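PDB 3LJY: putative adhesin from Parabacteroides distasonis, which is of unknown function but, as a putative lipoprotein adhesin with a solenoid-like beta fold, may take part in cell adhesion. Local coordinates for residues S42-T47 with F80-N85; T111-N116 with L132-S137; N116-V121 with S137-M142. All blocks are in the same frame, centred on the assembly; numbering follows the deposited sequence. Where two conformers were deposited one is given.

Contact 1: residues S42-T47 with F80-N85; sequences STVEVT and FIVKTN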
ATOM      1  N   SER A  42     -15.466 -13.404   9.930  1.00 50.86           N
ATOM      2  CA  SER A  42     -14.512 -13.444   8.841  1.00 48.82           C
ATOM      3  C   SER A  42     -14.769 -14.612   7.911  1.00 49.50           C
ATOM      4  O   SER A  42     -14.953 -15.744   8.348  1.00 50.73           O
ATOM      5  CB  SER A  42     -13.094 -13.471   9.386  1.00 47.30           C
ATOM      6  OG  SER A  42     -12.800 -12.190   9.911  1.00 46.23           O
ATOM      7  N   THR A  43     -14.819 -14.307   6.618  1.00 48.80           N
ATOM      8  CA  THR A  43     -14.881 -15.318   5.569  1.00 48.00           C
ATOM      9  C   THR A  43     -13.764 -15.036   4.549  1.00 47.29           C
ATOM     10  O   THR A  43     -13.256 -13.911   4.471  1.00 46.10           O
ATOM     11  CB  THR A  43     -16.291 -15.332   4.895  1.00 48.32           C
ATOM     12  OG1 THR A  43     -16.625 -14.036   4.371  1.00 44.16           O
ATOM     13  CG2 THR A  43     -17.392 -15.766   5.921  1.00 46.59           C
ATOM     14  N   VAL A  44     -13.353 -16.074   3.825  1.00 46.91           N
ATOM     15  CA  VAL A  44     -12.546 -15.941   2.628  1.00 45.07           C
ATOM     16  C   VAL A  44     -13.312 -16.567   1.455  1.00 45.32           C
ATOM     17  O   VAL A  44     -13.682 -17.722   1.517  1.00 45.32           O
ATOM     18  CB  VAL A  44     -11.152 -16.631   2.795  1.00 45.09           C
ATOM     19  CG1 VAL A  44     -10.386 -16.581   1.463  1.00 40.66           C
ATOM     20  CG2 VAL A  44     -10.332 -15.994   3.957  1.00 38.84           C
ATOM     21  N   GLU A  45     -13.574 -15.788   0.403  1.00 46.64           N
ATOM     22  CA  GLU A  45     -14.111 -16.303  -0.859  1.00 46.74           C
ATOM     23  C   GLU A  45     -13.054 -16.260  -1.940  1.00 45.84           C
ATOM     24  O   GLU A  45     -12.430 -15.238  -2.136  1.00 46.15           O
ATOM     25  CB  GLU A  45     -15.283 -15.449  -1.342  1.00 48.56           C
ATOM     26  CG  GLU A  45     -15.961 -15.950  -2.654  1.00 48.51           C
ATOM     27  CD  GLU A  45     -17.187 -15.111  -3.063  1.00 51.11           C
ATOM     28  OE1 GLU A  45     -17.323 -13.940  -2.623  1.00 53.65           O
ATOM     29  OE2 GLU A  45     -18.017 -15.632  -3.852  1.00 57.42           O
ATOM     30  N   VAL A  46     -12.889 -17.365  -2.663  1.00 45.94           N
ATOM     31  CA  VAL A  46     -11.910 -17.461  -3.741  1.00 44.44           C
ATOM     32  C   VAL A  46     -12.594 -17.785  -5.070  1.00 44.21           C
ATOM     33  O   VAL A  46     -13.321 -18.762  -5.173  1.00 44.64           O
ATOM     34  CB  VAL A  46     -10.822 -18.500  -3.403  1.00 44.99           C
ATOM     35  CG1 VAL A  46      -9.961 -18.823  -4.639  1.00 44.63           C
ATOM     36  CG2 VAL A  46      -9.962 -17.991  -2.206  1.00 40.60           C
ATOM     37  N   THR A  47     -12.370 -16.938  -6.072  1.00 43.53           N
ATOM     38  CA  THR A  47     -12.777 -17.213  -7.442  1.00 42.20           C
ATOM     39  C   THR A  47     -11.516 -17.533  -8.250  1.00 41.95           C
ATOM     40  O   THR A  47     -10.599 -16.732  -8.352  1.00 40.79           O
ATOM     41  CB  THR A  47     -13.566 -16.017  -8.066  1.00 43.42           C
ATOM     42  OG1 THR A  47     -14.697 -15.701  -7.225  1.00 45.47           O
ATOM     43  CG2 THR A  47     -14.063 -16.335  -9.499  1.00 32.97           C
ATOM     44  N   PHE A  80      -7.417 -15.143 -10.256  1.00 46.80           N
ATOM     45  CA  PHE A  80      -7.426 -15.574  -8.856  1.00 46.07           C
ATOM     46  C   PHE A  80      -7.911 -14.374  -8.061  1.00 45.10           C
ATOM     47  O   PHE A  80      -7.148 -13.434  -7.845  1.00 45.48           O
ATOM     48  CB  PHE A  80      -6.008 -15.964  -8.422  1.00 46.06           C
ATOM     49  CG  PHE A  80      -5.919 -16.747  -7.125  1.00 46.89           C
ATOM     50  CD1 PHE A  80      -6.705 -16.449  -6.025  1.00 49.45           C
ATOM     51  CD2 PHE A  80      -4.986 -17.757  -6.993  1.00 49.39           C
ATOM     52  CE1 PHE A  80      -6.572 -17.161  -4.825  1.00 50.09           C
ATOM     53  CE2 PHE A  80      -4.854 -18.470  -5.805  1.00 51.19           C
ATOM     54  CZ  PHE A  80      -5.643 -18.165  -4.723  1.00 49.76           C
ATOM     55  N   ILE A  81      -9.173 -14.401  -7.625  1.00 44.92           N
ATOM     56  CA  ILE A  81      -9.801 -13.259  -6.923  1.00 43.67           C
ATOM     57  C   ILE A  81     -10.120 -13.673  -5.509  1.00 43.42           C
ATOM     58  O   ILE A  81     -10.796 -14.645  -5.321  1.00 41.24           O
ATOM     59  CB  ILE A  81     -11.123 -12.780  -7.607  1.00 43.79           C
ATOM     60  CG1 ILE A  81     -10.910 -12.471  -9.097  1.00 43.33           C
ATOM     61  CG2 ILE A  81     -11.669 -11.546  -6.918  1.00 40.89           C
ATOM     62  CD1 ILE A  81     -12.212 -12.196  -9.856  1.00 42.99           C
ATOM     63  N   VAL A  82      -9.608 -12.936  -4.524  1.00 44.36           N
ATOM     64  CA  VAL A  82      -9.946 -13.129  -3.108  1.00 43.65           C
ATOM     65  C   VAL A  82     -10.861 -11.992  -2.612  1.00 44.26           C
ATOM     66  O   VAL A  82     -10.693 -10.838  -3.014  1.00 43.73           O
ATOM     67  CB  VAL A  82      -8.674 -13.173  -2.210  1.00 42.71           C
ATOM     68  CG1 VAL A  82      -9.073 -13.237  -0.768  1.00 41.31           C
ATOM     69  CG2 VAL A  82      -7.809 -14.349  -2.577  1.00 40.57           C
ATOM     70  N   LYS A  83     -11.822 -12.353  -1.758  1.00 44.27           N
ATOM     71  CA  LYS A  83     -12.702 -11.406  -1.065  1.00 44.88           C
ATOM     72  C   LYS A  83     -12.844 -11.852   0.395  1.00 45.27           C
ATOM     73  O   LYS A  83     -13.357 -12.943   0.664  1.00 44.63           O
ATOM     74  CB  LYS A  83     -14.068 -11.376  -1.730  1.00 45.32           C
ATOM     75  CG  LYS A  83     -14.969 -10.278  -1.243  1.00 45.38           C
ATOM     76  CD  LYS A  83     -16.374 -10.564  -1.657  1.00 50.66           C
ATOM     77  CE  LYS A  83     -17.292  -9.412  -1.392  1.00 49.94           C
ATOM     78  NZ  LYS A  83     -17.263  -9.184   0.010  1.00 49.58           N
ATOM     79  N   THR A  84     -12.379 -11.014   1.321  1.00 45.39           N
ATOM     80  CA  THR A  84     -12.277 -11.376   2.734  1.00 45.66           C
ATOM     81  C   THR A  84     -12.449 -10.152   3.632  1.00 46.02           C
ATOM     82  O   THR A  84     -12.374  -9.034   3.167  1.00 46.48           O
ATOM     83  CB  THR A  84     -10.940 -12.110   3.052  1.00 46.66           C
ATOM     84  OG1 THR A  84     -10.885 -12.479   4.440  1.00 44.65           O
ATOM     85  CG2 THR A  84      -9.720 -11.257   2.695  1.00 43.77           C
ATOM     86  N   ASN A  85     -12.724 -10.392   4.909  1.00 47.25           N
ATOM     87  CA  ASN A  85     -12.936  -9.331   5.892  1.00 47.58           C
ATOM     88  C   ASN A  85     -12.423  -9.681   7.289  1.00 45.81           C
ATOM     89  O   ASN A  85     -12.289 -10.857   7.630  1.00 45.31           O
ATOM     90  CB  ASN A  85     -14.435  -8.978   5.972  1.00 47.42           C
ATOM     91  CG  ASN A  85     -15.267 -10.078   6.625  1.00 49.54           C
ATOM     92  OD1 ASN A  85     -15.416 -11.182   6.082  1.00 51.00           O
ATOM     93  ND2 ASN A  85     -15.835  -9.769   7.787  1.00 50.88           N
TER
HETATM   94  O   HOH W   1     -15.723 -13.312   1.814  1.00 35.11           O
HETATM   95  O   HOH W   2     -13.802 -14.462  -4.844  1.00 30.27           O

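Contact 2: residues T111-N116 with L132-S137; sequences TVIKAN and LDLNVS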
ATOM      1  N   THR A 111      -1.620   1.177  10.864  1.00 49.50           N
ATOM      2  CA  THR A 111      -1.592   0.233   9.727  1.00 46.86           C
ATOM      3  C   THR A 111      -0.252   0.389   9.026  1.00 45.60           C
ATOM      4  O   THR A 111       0.141   1.508   8.698  1.00 44.67           O
ATOM      5  CB  THR A 111      -2.783   0.479   8.731  1.00 48.45           C
ATOM      6  OG1 THR A 111      -4.027   0.193   9.402  1.00 45.95           O
ATOM      7  CG2 THR A 111      -2.665  -0.403   7.428  1.00 44.66           C
ATOM      8  N   VAL A 112       0.476  -0.719   8.882  1.00 44.46           N
ATOM      9  CA  VAL A 112       1.750  -0.759   8.175  1.00 43.85           C
ATOM     10  C   VAL A 112       1.597  -1.577   6.912  1.00 44.91           C
ATOM     11  O   VAL A 112       1.257  -2.740   6.997  1.00 45.75           O
ATOM     12  CB  VAL A 112       2.867  -1.435   9.023  1.00 44.05           C
ATOM     13  CG1 VAL A 112       4.192  -1.450   8.257  1.00 41.48           C
ATOM     14  CG2 VAL A 112       3.040  -0.723  10.337  1.00 40.42           C
ATOM     15  N   ILE A 113       1.831  -0.985   5.741  1.00 44.84           N
ATOM     16  CA  ILE A 113       1.749  -1.726   4.486  1.00 42.92           C
ATOM     17  C   ILE A 113       3.112  -1.735   3.786  1.00 43.05           C
ATOM     18  O   ILE A 113       3.762  -0.699   3.636  1.00 40.91           O
ATOM     19  CB  ILE A 113       0.669  -1.163   3.484  1.00 43.95           C
ATOM     20  CG1 ILE A 113      -0.642  -0.873   4.204  1.00 43.90           C
ATOM     21  CG2 ILE A 113       0.454  -2.149   2.235  1.00 39.38           C
ATOM     22  CD1 ILE A 113      -1.775  -0.548   3.287  1.00 43.70           C
ATOM     23  N   LYS A 114       3.529  -2.911   3.356  1.00 42.00           N
ATOM     24  CA  LYS A 114       4.752  -3.061   2.626  1.00 44.79           C
ATOM     25  C   LYS A 114       4.427  -3.693   1.294  1.00 45.77           C
ATOM     26  O   LYS A 114       3.813  -4.770   1.269  1.00 44.99           O
ATOM     27  CB  LYS A 114       5.706  -3.972   3.380  1.00 45.83           C
ATOM     28  CG  LYS A 114       6.249  -3.316   4.592  1.00 54.50           C
ATOM     29  CD  LYS A 114       6.841  -4.316   5.585  1.00 62.52           C
ATOM     30  CE  LYS A 114       7.128  -3.615   6.907  1.00 65.45           C
ATOM     31  NZ  LYS A 114       7.899  -2.326   6.712  1.00 68.87           N
ATOM     32  N   ALA A 115       4.825  -3.021   0.198  1.00 45.91           N
ATOM     33  CA  ALA A 115       4.613  -3.527  -1.160  1.00 43.74           C
ATOM     34  C   ALA A 115       5.951  -3.607  -1.902  1.00 42.66           C
ATOM     35  O   ALA A 115       6.731  -2.683  -1.905  1.00 43.12           O
ATOM     36  CB  ALA A 115       3.615  -2.613  -1.928  1.00 42.60           C
ATOM     37  N   ASN A 116       6.205  -4.716  -2.565  1.00 44.24           N
ATOM     38  CA  ASN A 116       7.356  -4.802  -3.442  1.00 44.06           C
ATOM     39  C   ASN A 116       7.045  -5.564  -4.751  1.00 44.86           C
ATOM     40  O   ASN A 116       5.883  -5.722  -5.124  1.00 46.29           O
ATOM     41  CB  ASN A 116       8.528  -5.414  -2.658  1.00 44.65           C
ATOM     42  CG  ASN A 116       8.369  -6.882  -2.408  1.00 45.19           C
ATOM     43  OD1 ASN A 116       7.355  -7.487  -2.736  1.00 51.41           O
ATOM     44  ND2 ASN A 116       9.383  -7.475  -1.830  1.00 50.06           N
ATOM     45  N   LEU A 132      -0.385   5.798   9.579  1.00 43.92           N
ATOM     46  CA  LEU A 132      -0.281   5.017   8.334  1.00 43.49           C
ATOM     47  C   LEU A 132       1.200   4.991   7.919  1.00 43.76           C
ATOM     48  O   LEU A 132       1.820   6.040   7.776  1.00 43.92           O
ATOM     49  CB  LEU A 132      -1.161   5.591   7.207  1.00 43.01           C
ATOM     50  CG  LEU A 132      -1.264   4.727   5.922  1.00 44.84           C
ATOM     51  CD1 LEU A 132      -1.817   3.325   6.259  1.00 41.21           C
ATOM     52  CD2 LEU A 132      -2.089   5.410   4.829  1.00 36.91           C
ATOM     53  N   ASP A 133       1.775   3.797   7.814  1.00 43.95           N
ATOM     54  CA  ASP A 133       3.196   3.635   7.519  1.00 44.72           C
ATOM     55  C   ASP A 133       3.303   2.870   6.204  1.00 45.00           C
ATOM     56  O   ASP A 133       2.933   1.706   6.143  1.00 45.34           O
ATOM     57  CB  ASP A 133       3.879   2.867   8.653  1.00 45.32           C
ATOM     58  CG  ASP A 133       5.379   2.542   8.385  1.00 49.97           C
ATOM     59  OD1 ASP A 133       6.035   3.046   7.421  1.00 55.88           O
ATOM     60  OD2 ASP A 133       5.924   1.770   9.207  1.00 52.91           O
ATOM     61  N   LEU A 134       3.768   3.537   5.150  1.00 45.86           N
ATOM     62  CA  LEU A 134       3.769   2.966   3.780  1.00 45.44           C
ATOM     63  C   LEU A 134       5.190   2.780   3.310  1.00 43.86           C
ATOM     64  O   LEU A 134       5.969   3.712   3.373  1.00 44.24           O
ATOM     65  CB  LEU A 134       3.022   3.875   2.778  1.00 45.43           C
ATOM     66  CG  LEU A 134       1.569   4.203   3.112  1.00 43.79           C
ATOM     67  CD1 LEU A 134       0.878   4.983   2.017  1.00 43.50           C
ATOM     68  CD2 LEU A 134       0.819   2.934   3.413  1.00 44.01           C
ATOM     69  N   ASN A 135       5.521   1.599   2.796  0.50 44.02           N
ATOM     70  CA  ASN A 135       6.900   1.261   2.443  0.50 43.28           C
ATOM     71  C   ASN A 135       7.001   0.533   1.064  0.50 45.33           C
ATOM     72  O   ASN A 135       6.928  -0.698   1.051  0.50 47.91           O
ATOM     73  CB  ASN A 135       7.520   0.377   3.569  0.50 41.84           C
ATOM     74  CG  ASN A 135       7.241   0.904   5.014  0.50 41.40           C
ATOM     75  OD1 ASN A 135       6.199   0.583   5.656  0.50 38.43           O
ATOM     76  ND2 ASN A 135       8.190   1.675   5.542  0.50 38.45           N
ATOM     77  N   VAL A 136       7.191   1.252  -0.072  1.00 45.85           N
ATOM     78  CA  VAL A 136       7.270   0.631  -1.408  1.00 46.22           C
ATOM     79  C   VAL A 136       8.693   0.362  -1.814  1.00 45.01           C
ATOM     80  O   VAL A 136       9.569   1.144  -1.555  1.00 46.20           O
ATOM     81  CB  VAL A 136       6.619   1.464  -2.571  1.00 47.67           C
ATOM     82  CG1 VAL A 136       5.278   1.923  -2.219  1.00 44.35           C
ATOM     83  CG2 VAL A 136       7.511   2.626  -3.005  1.00 49.57           C
ATOM     84  N   SER A 137       8.933  -0.754  -2.467  1.00 45.54           N
ATOM     85  CA  SER A 137      10.227  -1.005  -3.118  1.00 43.60           C
ATOM     86  C   SER A 137      10.010  -1.843  -4.366  1.00 43.89           C
ATOM     87  O   SER A 137       8.870  -2.120  -4.748  1.00 43.92           O
ATOM     88  CB  SER A 137      11.154  -1.689  -2.145  1.00 43.45           C
ATOM     89  OG  SER A 137      10.900  -3.065  -2.035  1.00 43.30           O
TER

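Contact 3: residues N116-V121 with S137-M142; sequences NANSLV and SGSANM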
ATOM      1  N   ASN A 116       6.205  -4.716  -2.565  1.00 44.24           N
ATOM      2  CA  ASN A 116       7.356  -4.802  -3.442  1.00 44.06           C
ATOM      3  C   ASN A 116       7.045  -5.564  -4.751  1.00 44.86           C
ATOM      4  O   ASN A 116       5.883  -5.722  -5.124  1.00 46.29           O
ATOM      5  CB  ASN A 116       8.528  -5.414  -2.658  1.00 44.65           C
ATOM      6  CG  ASN A 116       8.369  -6.882  -2.408  1.00 45.19           C
ATOM      7  OD1 ASN A 116       7.355  -7.487  -2.736  1.00 51.41           O
ATOM      8  ND2 ASN A 116       9.383  -7.475  -1.830  1.00 50.06           N
ATOM      9  N   ALA A 117       8.080  -6.051  -5.425  1.00 45.22           N
ATOM     10  CA  ALA A 117       7.960  -6.747  -6.713  1.00 46.21           C
ATOM     11  C   ALA A 117       7.184  -5.832  -7.654  1.00 47.67           C
ATOM     12  O   ALA A 117       7.585  -4.691  -7.864  1.00 50.69           O
ATOM     13  CB  ALA A 117       7.325  -8.088  -6.559  1.00 45.76           C
ATOM     14  N   ASN A 118       6.082  -6.252  -8.229  1.00 48.40           N
ATOM     15  CA  ASN A 118       5.345  -5.256  -9.033  1.00 50.93           C
ATOM     16  C   ASN A 118       3.927  -5.103  -8.551  1.00 49.78           C
ATOM     17  O   ASN A 118       2.990  -5.065  -9.326  1.00 51.45           O
ATOM     18  CB  ASN A 118       5.429  -5.560 -10.529  1.00 53.23           C
ATOM     19  CG  ASN A 118       6.801  -5.222 -11.104  1.00 56.72           C
ATOM     20  OD1 ASN A 118       7.032  -4.090 -11.546  1.00 59.42           O
ATOM     21  ND2 ASN A 118       7.728  -6.195 -11.070  1.00 56.90           N
ATOM     22  N   SER A 119       3.799  -5.017  -7.244  1.00 47.87           N
ATOM     23  CA  SER A 119       2.500  -4.988  -6.627  1.00 49.00           C
ATOM     24  C   SER A 119       1.871  -3.618  -6.731  1.00 47.43           C
ATOM     25  O   SER A 119       2.559  -2.625  -6.970  1.00 45.44           O
ATOM     26  CB  SER A 119       2.616  -5.412  -5.176  1.00 47.75           C
ATOM     27  OG  SER A 119       3.246  -6.678  -5.155  1.00 52.55           O
ATOM     28  N   LEU A 120       0.549  -3.618  -6.546  1.00 44.66           N
ATOM     29  CA  LEU A 120      -0.267  -2.436  -6.460  1.00 43.73           C
ATOM     30  C   LEU A 120      -1.024  -2.548  -5.117  1.00 43.94           C
ATOM     31  O   LEU A 120      -1.531  -3.606  -4.784  1.00 45.02           O
ATOM     32  CB  LEU A 120      -1.241  -2.378  -7.652  1.00 41.13           C
ATOM     33  CG  LEU A 120      -2.278  -1.247  -7.672  1.00 41.35           C
ATOM     34  CD1 LEU A 120      -1.603   0.150  -7.484  1.00 41.30           C
ATOM     35  CD2 LEU A 120      -3.109  -1.270  -8.928  1.00 40.55           C
ATOM     36  N   VAL A 121      -1.072  -1.459  -4.360  1.00 43.93           N
ATOM     37  CA  VAL A 121      -1.992  -1.316  -3.233  1.00 43.03           C
ATOM     38  C   VAL A 121      -2.957  -0.153  -3.518  1.00 43.64           C
ATOM     39  O   VAL A 121      -2.514   0.901  -3.946  1.00 43.04           O
ATOM     40  CB  VAL A 121      -1.236  -1.066  -1.938  1.00 43.05           C
ATOM     41  CG1 VAL A 121      -2.180  -0.604  -0.802  1.00 36.85           C
ATOM     42  CG2 VAL A 121      -0.374  -2.291  -1.577  1.00 38.47           C
ATOM     43  N   SER A 137       8.933  -0.754  -2.467  1.00 45.54           N
ATOM     44  CA  SER A 137      10.227  -1.005  -3.118  1.00 43.60           C
ATOM     45  C   SER A 137      10.010  -1.843  -4.366  1.00 43.89           C
ATOM     46  O   SER A 137       8.870  -2.120  -4.748  1.00 43.92           O
ATOM     47  CB  SER A 137      11.154  -1.689  -2.145  1.00 43.45           C
ATOM     48  OG  SER A 137      10.900  -3.065  -2.035  1.00 43.30           O
ATOM     49  N   GLY A 138      11.071  -2.295  -5.007  1.00 46.97           N
ATOM     50  CA  GLY A 138      10.906  -3.043  -6.268  1.00 47.37           C
ATOM     51  C   GLY A 138      10.181  -2.071  -7.166  1.00 48.11           C
ATOM     52  O   GLY A 138      10.460  -0.882  -7.109  1.00 49.75           O
ATOM     53  N   SER A 139       9.217  -2.492  -7.950  1.00 47.23           N
ATOM     54  CA  SER A 139       8.563  -1.464  -8.761  1.00 49.63           C
ATOM     55  C   SER A 139       7.086  -1.211  -8.364  1.00 49.36           C
ATOM     56  O   SER A 139       6.223  -0.931  -9.215  1.00 49.42           O
ATOM     57  CB  SER A 139       8.808  -1.773 -10.218  1.00 51.86           C
ATOM     58  OG  SER A 139      10.161  -1.435 -10.494  1.00 60.89           O
ATOM     59  N   ALA A 140       6.852  -1.273  -7.042  1.00 47.05           N
ATOM     60  CA  ALA A 140       5.516  -1.319  -6.456  1.00 45.15           C
ATOM     61  C   ALA A 140       4.868   0.055  -6.420  1.00 44.21           C
ATOM     62  O   ALA A 140       5.564   1.060  -6.389  1.00 43.90           O
ATOM     63  CB  ALA A 140       5.601  -1.895  -5.037  1.00 43.44           C
ATOM     64  N   ASN A 141       3.542   0.091  -6.449  1.00 44.46           N
ATOM     65  CA  ASN A 141       2.767   1.338  -6.443  1.00 43.83           C
ATOM     66  C   ASN A 141       1.700   1.276  -5.366  1.00 43.29           C
ATOM     67  O   ASN A 141       1.142   0.234  -5.148  1.00 43.72           O
ATOM     68  CB  ASN A 141       2.076   1.524  -7.799  1.00 43.69           C
ATOM     69  CG  ASN A 141       3.014   2.005  -8.875  1.00 44.76           C
ATOM     70  OD1 ASN A 141       3.521   1.239  -9.688  1.00 44.70           O
ATOM     71  ND2 ASN A 141       3.253   3.292  -8.879  1.00 48.44           N
HETATM   72  N   MSE A 142       1.444   2.385  -4.695  1.00 44.17           N
HETATM   73  CA  MSE A 142       0.287   2.536  -3.838  1.00 46.16           C
HETATM   74  C   MSE A 142      -0.498   3.765  -4.221  1.00 45.43           C
HETATM   75  O   MSE A 142       0.088   4.804  -4.553  1.00 44.65           O
HETATM   76  CB  MSE A 142       0.698   2.696  -2.397  1.00 46.20           C
HETATM   77  CG  MSE A 142       1.556   1.572  -1.947  1.00 52.16           C
HETATM   78 SE   MSE A 142       1.573   1.419  -0.024  0.75 52.18          SE
HETATM   79  CE  MSE A 142       2.943   0.077   0.130  1.00 43.22           C
TER

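Contact 1: residues S42-T47 with F80-N85
Thr43 and Asn85 meet at the end of an antiparallel ladder that runs from Val44–Thr84 to Thr47–Ile81. Asn85 OD1 accepts a hydrogen bond from Thr43 N at 3.2 Å, and Asn85 O accepts from Ser42 OG at 2.7 Å. One residue on, Thr84 OG1, anti to its own backbone N (chi1 -179°), donates to Thr43 O at 2.8 Å, so a hydroxyl supplies a link beside the non-hydrogen-bonded pair Val44 and Thr84. Regular exchange follows at the hydrogen-bonded pairs Glu45–Lys83 and Thr47–Ile81; Ile81 N to Thr47 O measures 2.8 Å. On the other face of the ladder from Glu45 and Lys83, Val44, Val46, Val82 and Phe80 form the buried apolar side, Val46 CG1 lying 3.8 Å from Phe80 CE1. On the Glu45 and Lys83 side, one water bridges Thr43 OG1 and Lys83 O, while another joins Thr47 OG1 to Ile81 O. The carboxylate and ammonium there are apart, with Glu45 OE1 5.4 Å from Lys83 NZ. Further out, Ser14 binds Glu45 OE2 and Tyr22 binds Thr84 OG1. Strand 12-18 borders 43-49, strand 32-37 borders 80-86, and Ile67 of strand 64-69 packs on Val44, Val82 and Phe80.

Contact 2: residues T111-N116 with L132-S137
Val112 and Asp133 sit side by side on neighbouring strands of a parallel beta-solenoid, each strand belonging to a successive turn of the chain. The parallel stacking is shown by the 7° between the strand directions, and its period by a register in which every residue faces the one 21 positions later. The path of the chain from one strand to the next makes the coil right-handed, consistent with the pectate-lyase-like clan of the family. Five backbone bonds pass back and forth: Asp133, Asn135 and Ser137 donate their N-H groups to Thr111, Ile113 and Ala115, while Ile113 and Ala115 donate to Asp133 and Asn135. Ala115 N to Asn135 O is the longest, at 3.2 Å.

Asp133 can be followed outward. Its CB lies 4.0 Å from Thr111 O and beside the CG2 methyl of Val112. With CG anti to the backbone N (chi1 176°), the carboxylate carbon comes up against Val112 CG1. The tip, OD2, then rests 3.8 Å from that same Val112 CG1, so a charged group runs along an aliphatic neighbour; Lys114 NZ, of opposite charge, is 5.2 Å from OD2 and does not touch it.

The opposite face is buried and largely apolar. Leu132 CD1 reaches 3.9 Å from Thr111 CB, and Leu134 CD2 packs against Ile113 CB at 4.1 Å. Met142 of strand 141-144 covers Ile113, Ala115, Leu134 and Val136 there, while the hydroxyl of Thr111 is taken up by Leu89 O. Where the strands run into turns, Ser137 OG stands 3.4 Å from Asn116 CB.

Contact 3: residues N116-V121 with S137-M142
Ala117 and Ser139 join two tight turns stacked one above the other in consecutive coils of the right-handed parallel beta-solenoid. Both turns are close to type II′: Ala117 and Gly138 have matching positive phi angles (54° and 59°), and Ser119 N and Ala140 N return to the carbonyls of Asn116 and Ser137, three residues back. Because the turns share one shape, Ala117 O can receive Ser139 N at 2.7 Å and the parallel pairing carries on round the corner. Beyond it, Asn141 N bonds to Ser119 O, and Val121 N bonds to Asn141 O.

The tight part faces the interior. Val121 CB meets CG of Met142, modelled as selenomethionine, at 3.8 Å; that CG lies anti to the carbonyl carbon (chi1 -55°), and the chain runs on extended and packs against Ile113, Ala115 and Leu134. Ala140 CB fits in the bend, 3.8 Å from Asn116 CA and about as far from Ser119 O. The buried Ser119 hydroxyl also closes its own turn: OG donates to Asn116 O at 2.8 Å, so that one carbonyl is gripped by both the amide and the side chain of Ser119.

Toward solvent the contact thins. Asn118 is exposed at the turn, and its amide comes near the other coil by OD1, 3.2 Å from Ser139 CB, a touch without a hydrogen bond. Ser139 in turn meets Ser159 of the following coil. Further along the same outer side, Leu120 and Asn141 cross at an angle, both only partly covered. Leu120 CD1 there lies 3.6 Å from Asn141 O and 3.9 Å from Asn141 CB.

In the fold
Contacts 2 and 3 are successive stages of the same two solenoid coils, sharing Asn116 and Ser137, with centres 9 Å apart. Their inner sides interlock through Met142: its CE lies 3.5 Å from Ala115 CB, and its CG 3.7 Å from Val136 CG1. The strands of contact 2 and the strand starts of contact 3 thus pack into one interior. Contact 1 stands apart, its centre about 22 Å from that of contact 2 and 21 Å from that of contact 3, without touching either. Strand pairing still connects it: 80-86 adjoins 32-37, which adjoins 99-102, which adjoins 120-123 of contact 3. Antiparallel pairing at contact 1 thereby gives way to the parallel coils.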